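Local coordinates for protein myosin-I heavy chain (Dictyostelium discoideum, PDB 5EJY) that is an actin-based motor with ATPase activity that acts in the early steps of phagocytosis and in adhesion, the chain here being a MyTH4-FERM unit of its tail, at residues A[50-53]-A[54-57]. Sequence-based numbering, arbitrary orientation.
Sequences HSDA and EQTK
D52 and Q55 meet with their side chains crossing at about a right angle, carboxylate and amide planes turned 65° apart. NE2 of Q55 reaches OD2 of D52 at 3.2 Å from above the carboxylate plane, 41° out of it, an oblique hydrogen bond. The other oxygen, OD1, accepts from E54 N at 2.9 Å, on its anti side though well out of the carboxylate plane. With CG anti to the backbone N (chi1 -178°), the carboxylate of D52 lies along the flank of the helix start, where E54 N and Q55 NE2 can both meet it. Were D52 an alanine, the E54 amide would probably lose its capping acceptor and Q55 NE2 its carboxylate mate. Q55 OE1 is in turn hydrogen-bonded to S100. D52 O opens the helical pattern, taking T56 N at 3.2 Å in the carbonyl plane; A53 O then accepts from K57 N at 3.1 Å. H50 packs beside this turn, CB 3.6 Å from T56 OG1, its side chain crossing that of Q55 at about a right angle with ring and amide planes oblique; its ring NE2 is hydrogen-bonded to E104. One water joins H50 N, 3.0 Å away, to T56 OG1, 2.7 Å away. The Q55 link is an added side-chain hold on OD2; position just before helix 53-70 and the E54 N bond make D52 the N-cap, at the surface of the MyTH4 domain.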
ATOM      1  N   HIS A  50     -31.109   9.392 -15.134  1.00 33.21           N
ATOM      2  CA  HIS A  50     -29.901   9.203 -15.928  1.00 32.24           C
ATOM      3  C   HIS A  50     -30.239   9.308 -17.422  1.00 34.36           C
ATOM      4  O   HIS A  50     -31.131   8.626 -17.910  1.00 31.81           O
ATOM      5  CB  HIS A  50     -29.247   7.850 -15.596  1.00 28.54           C
ATOM      6  CG  HIS A  50     -29.031   7.630 -14.125  1.00 32.74           C
ATOM      7  ND1 HIS A  50     -27.914   8.090 -13.457  1.00 29.22           N
ATOM      8  CD2 HIS A  50     -29.798   7.017 -13.193  1.00 30.42           C
ATOM      9  CE1 HIS A  50     -28.003   7.769 -12.177  1.00 31.83           C
ATOM     10  NE2 HIS A  50     -29.134   7.111 -11.990  1.00 27.44           N
ATOM     11  N   SER A  51     -29.533  10.169 -18.143  1.00 34.77           N
ATOM     12  CA  SER A  51     -29.749  10.289 -19.585  1.00 41.63           C
ATOM     13  C   SER A  51     -29.185   9.069 -20.315  1.00 44.58           C
ATOM     14  O   SER A  51     -29.581   8.759 -21.439  1.00 43.73           O
ATOM     15  CB  SER A  51     -29.094  11.562 -20.122  1.00 42.12           C
ATOM     16  OG  SER A  51     -27.688  11.524 -19.946  1.00 44.38           O
ATOM     17  N   ASP A  52     -28.257   8.381 -19.662  1.00 38.69           N
ATOM     18  CA  ASP A  52     -27.656   7.176 -20.215  1.00 36.58           C
ATOM     19  C   ASP A  52     -28.552   5.992 -19.872  1.00 39.13           C
ATOM     20  O   ASP A  52     -28.691   5.622 -18.704  1.00 37.83           O
ATOM     21  CB  ASP A  52     -26.251   7.004 -19.632  1.00 38.97           C
ATOM     22  CG  ASP A  52     -25.514   5.785 -20.179  1.00 38.13           C
ATOM     23  OD1 ASP A  52     -26.159   4.856 -20.703  1.00 39.29           O
ATOM     24  OD2 ASP A  52     -24.276   5.753 -20.040  1.00 40.88           O
ATOM     25  N   ALA A  53     -29.180   5.413 -20.891  1.00 36.74           N
ATOM     26  CA  ALA A  53     -30.109   4.305 -20.695  1.00 36.09           C
ATOM     27  C   ALA A  53     -29.466   3.110 -19.991  1.00 37.33           C
ATOM     28  O   ALA A  53     -30.134   2.393 -19.238  1.00 36.79           O
ATOM     29  CB  ALA A  53     -30.708   3.875 -22.023  1.00 41.08           C
ATOM     30  N   GLU A  54     -28.179   2.886 -20.247  1.00 35.72           N
ATOM     31  CA  GLU A  54     -27.466   1.781 -19.607  1.00 37.00           C
ATOM     32  C   GLU A  54     -27.311   2.005 -18.105  1.00 32.78           C
ATOM     33  O   GLU A  54     -27.364   1.055 -17.331  1.00 34.43           O
ATOM     34  CB  GLU A  54     -26.094   1.553 -20.259  1.00 34.78           C
ATOM     35  CG  GLU A  54     -25.140   0.675 -19.444  1.00 37.31           C
ATOM     36  CD  GLU A  54     -25.466  -0.807 -19.529  1.00 47.32           C
ATOM     37  OE1 GLU A  54     -26.341  -1.183 -20.342  1.00 51.45           O
ATOM     38  OE2 GLU A  54     -24.838  -1.598 -18.788  1.00 46.87           O
ATOM     39  N   GLN A  55     -27.105   3.253 -17.694  1.00 32.32           N
ATOM     40  CA  GLN A  55     -26.956   3.554 -16.274  1.00 33.15           C
ATOM     41  C   GLN A  55     -28.288   3.441 -15.554  1.00 32.52           C
ATOM     42  O   GLN A  55     -28.336   3.100 -14.371  1.00 28.49           O
ATOM     43  CB  GLN A  55     -26.338   4.934 -16.047  1.00 32.52           C
ATOM     44  CG  GLN A  55     -24.823   4.950 -16.232  1.00 36.62           C
ATOM     45  CD  GLN A  55     -24.216   6.322 -16.048  1.00 35.41           C
ATOM     46  OE1 GLN A  55     -24.363   6.945 -14.992  1.00 38.33           O
ATOM     47  NE2 GLN A  55     -23.523   6.807 -17.077  1.00 42.05           N
ATOM     48  N   THR A  56     -29.371   3.728 -16.268  1.00 31.22           N
ATOM     49  CA  THR A  56     -30.700   3.537 -15.704  1.00 31.98           C
ATOM     50  C   THR A  56     -30.906   2.056 -15.415  1.00 33.83           C
ATOM     51  O   THR A  56     -31.376   1.682 -14.341  1.00 29.88           O
ATOM     52  CB  THR A  56     -31.796   4.029 -16.668  1.00 32.66           C
ATOM     53  OG1 THR A  56     -31.635   5.433 -16.897  1.00 30.40           O
ATOM     54  CG2 THR A  56     -33.176   3.765 -16.092  1.00 34.43           C
ATOM     55  N   LYS A  57     -30.540   1.210 -16.375  1.00 30.63           N
ATOM     56  CA  LYS A  57     -30.686  -0.232 -16.219  1.00 31.82           C
ATOM     57  C   LYS A  57     -29.831  -0.766 -15.072  1.00 33.31           C
ATOM     58  O   LYS A  57     -30.274  -1.602 -14.285  1.00 34.25           O
ATOM     59  CB  LYS A  57     -30.297  -0.958 -17.514  1.00 35.94           C
ATOM     60  CG  LYS A  57     -30.374  -2.480 -17.394  1.00 43.78           C
ATOM     61  CD  LYS A  57     -29.853  -3.195 -18.647  1.00 52.86           C
ATOM     62  CE  LYS A  57     -28.330  -3.112 -18.764  1.00 52.01           C
ATOM     63  NZ  LYS A  57     -27.612  -4.003 -17.797  1.00 50.94           N
TER
HETATM   64  O   HOH W   1     -33.092   7.170 -15.470  1.00 34.39           O